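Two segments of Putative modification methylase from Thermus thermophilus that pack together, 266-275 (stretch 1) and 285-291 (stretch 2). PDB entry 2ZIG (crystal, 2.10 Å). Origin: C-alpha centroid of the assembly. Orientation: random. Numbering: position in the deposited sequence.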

# COMPACT_ATOMS: atom_id res chain seq x y z
N VAL B 266 -10.76 4.04 -26.22
CA VAL B 266 -12.08 4.03 -26.84
C VAL B 266 -12.56 5.36 -27.39
O VAL B 266 -12.78 6.32 -26.64
CB VAL B 266 -13.14 3.50 -25.84
CG1 VAL B 266 -14.51 3.45 -26.50
CG2 VAL B 266 -12.74 2.11 -25.34
N PRO B 267 -12.75 5.44 -28.71
CA PRO B 267 -13.23 6.68 -29.33
C PRO B 267 -14.56 7.12 -28.74
O PRO B 267 -14.86 8.31 -28.67
CB PRO B 267 -13.30 6.34 -30.82
CG PRO B 267 -13.41 4.84 -30.84
CD PRO B 267 -12.47 4.42 -29.74
N ARG B 268 -15.37 6.16 -28.31
CA ARG B 268 -16.67 6.49 -27.73
C ARG B 268 -16.46 7.38 -26.50
O ARG B 268 -17.07 8.44 -26.36
CB ARG B 268 -17.41 5.22 -27.31
CG ARG B 268 -18.89 5.25 -27.66
CD ARG B 268 -19.82 5.46 -26.48
NE ARG B 268 -19.96 4.24 -25.69
CZ ARG B 268 -20.81 4.10 -24.67
NH1 ARG B 268 -21.60 5.11 -24.32
NH2 ARG B 268 -20.84 2.96 -23.99
N TYR B 269 -15.58 6.92 -25.61
CA TYR B 269 -15.25 7.62 -24.37
C TYR B 269 -14.56 8.95 -24.61
O TYR B 269 -14.80 9.92 -23.90
CB TYR B 269 -14.37 6.72 -23.50
CG TYR B 269 -15.04 5.44 -23.05
CD1 TYR B 269 -14.29 4.35 -22.61
CD2 TYR B 269 -16.43 5.33 -23.04
CE1 TYR B 269 -14.91 3.18 -22.17
CE2 TYR B 269 -17.06 4.17 -22.61
CZ TYR B 269 -16.30 3.10 -22.18
OH TYR B 269 -16.93 1.96 -21.75
N ALA B 270 -13.69 8.99 -25.61
CA ALA B 270 -12.99 10.24 -25.93
C ALA B 270 -14.03 11.27 -26.33
O ALA B 270 -13.89 12.45 -26.03
CB ALA B 270 -11.99 10.01 -27.07
N GLN B 271 -15.09 10.83 -27.01
CA GLN B 271 -16.15 11.74 -27.44
C GLN B 271 -16.94 12.21 -26.23
O GLN B 271 -17.41 13.34 -26.18
CB GLN B 271 -17.10 11.05 -28.42
CG GLN B 271 -17.32 11.81 -29.71
CD GLN B 271 -17.70 13.27 -29.49
OE1 GLN B 271 -18.70 13.58 -28.85
NE2 GLN B 271 -16.90 14.16 -30.04
N LEU B 272 -17.09 11.33 -25.25
CA LEU B 272 -17.79 11.68 -24.03
C LEU B 272 -16.91 12.69 -23.30
O LEU B 272 -17.39 13.67 -22.73
CB LEU B 272 -18.02 10.44 -23.16
CG LEU B 272 -19.01 9.41 -23.72
CD1 LEU B 272 -19.11 8.23 -22.77
CD2 LEU B 272 -20.39 10.05 -23.90
N ALA B 273 -15.61 12.44 -23.35
CA ALA B 273 -14.63 13.31 -22.72
C ALA B 273 -14.73 14.73 -23.26
O ALA B 273 -14.78 15.69 -22.49
CB ALA B 273 -13.23 12.76 -22.95
N LYS B 274 -14.75 14.86 -24.58
CA LYS B 274 -14.84 16.16 -25.23
C LYS B 274 -16.10 16.91 -24.80
O LYS B 274 -16.04 18.11 -24.55
CB LYS B 274 -14.84 16.02 -26.75
CG LYS B 274 -15.37 17.26 -27.46
CD LYS B 274 -15.27 17.17 -28.98
CE LYS B 274 -13.82 17.25 -29.45
NZ LYS B 274 -13.71 17.55 -30.91
N GLU B 275 -17.22 16.20 -24.75
CA GLU B 275 -18.50 16.80 -24.36
C GLU B 275 -18.50 17.19 -22.88
O GLU B 275 -19.00 18.25 -22.49
CB GLU B 275 -19.65 15.83 -24.65
CG GLU B 275 -19.88 15.56 -26.16
CD GLU B 275 -20.84 14.40 -26.44
OE1 GLU B 275 -21.04 14.06 -27.62
OE2 GLU B 275 -21.40 13.82 -25.49
N SER B 285 -12.01 24.20 -24.97
CA SER B 285 -12.48 23.00 -25.64
C SER B 285 -11.40 21.94 -25.69
O SER B 285 -10.21 22.25 -25.74
CB SER B 285 -12.92 23.33 -27.07
OG SER B 285 -14.14 24.06 -27.06
N LEU B 286 -11.81 20.68 -25.68
CA LEU B 286 -10.84 19.61 -25.74
C LEU B 286 -10.72 19.13 -27.18
O LEU B 286 -11.70 18.69 -27.77
CB LEU B 286 -11.27 18.44 -24.86
CG LEU B 286 -10.32 17.24 -24.93
CD1 LEU B 286 -9.00 17.59 -24.27
CD2 LEU B 286 -10.96 16.04 -24.26
N GLU B 287 -9.52 19.22 -27.73
CA GLU B 287 -9.31 18.78 -29.10
C GLU B 287 -9.02 17.28 -29.10
O GLU B 287 -8.06 16.82 -28.49
CB GLU B 287 -8.14 19.52 -29.73
CG GLU B 287 -8.04 19.28 -31.22
CD GLU B 287 -6.75 19.80 -31.82
OE1 GLU B 287 -6.66 19.84 -33.07
OE2 GLU B 287 -5.83 20.15 -31.06
N VAL B 288 -9.86 16.52 -29.79
CA VAL B 288 -9.69 15.07 -29.88
C VAL B 288 -9.03 14.69 -31.20
O VAL B 288 -9.56 14.98 -32.27
CB VAL B 288 -11.04 14.35 -29.79
CG1 VAL B 288 -10.84 12.84 -29.93
CG2 VAL B 288 -11.73 14.70 -28.48
N LEU B 289 -7.87 14.05 -31.11
CA LEU B 289 -7.13 13.64 -32.30
C LEU B 289 -7.19 12.13 -32.51
O LEU B 289 -6.52 11.39 -31.80
CB LEU B 289 -5.67 14.06 -32.19
CG LEU B 289 -5.40 15.53 -31.86
CD1 LEU B 289 -3.91 15.75 -31.81
CD2 LEU B 289 -6.04 16.42 -32.92
N ASP B 290 -7.99 11.69 -33.48
CA ASP B 290 -8.13 10.27 -33.78
C ASP B 290 -6.86 9.78 -34.47
O ASP B 290 -6.91 9.29 -35.60
CB ASP B 290 -9.34 10.00 -34.69
CG ASP B 290 -10.67 10.15 -33.95
OD1 ASP B 290 -10.93 9.38 -33.00
OD2 ASP B 290 -11.47 11.03 -34.34
N GLY B 291 -5.73 9.92 -33.79
CA GLY B 291 -4.47 9.48 -34.35
C GLY B 291 -4.19 10.07 -35.72
O GLY B 291 -4.16 11.30 -35.88
O HOH W 1 -14.29 20.18 -25.50

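Val-266 sits at the N-cap position, and its O accepts a hydrogen bond from Ala-270 N (3.0 Å). It does not reach the strand. The helix that follows runs nearly antiparallel to the strand of stretch 2, at 163°, with the axes 8.4 Å apart at their closest.

Pro-267 makes a slight contact. Its CB comes 4.4 Å from OD1 of Asp-290, a poorly ordered residue. Arg-268 and Tyr-269 are out of reach. Ala-270 points toward the strand, and its CB lies 4.2 Å from CG1 of Val-288. One turn on, Ala-273 repeats the pattern, with CB 4.2 Å from CD2 of Leu-286. Val-288 and Leu-286 alternate with Glu-287, which points away, so the strand offers one apolar face to the helix.

Lys-274 has the largest covered area. Its CB points sideways. The side chain is t at chi1 and chi2, then turns at chi3 (m). CE lies 3.1 Å from Leu-286 O and 3.4 Å from Val-288 CG2. No direct hydrogen bond joins the two stretches. A water bridges them instead, donating to Lys-274 O (2.9 Å) and accepting from Leu-286 N (2.5 Å). Glu-275 points away and makes no contact.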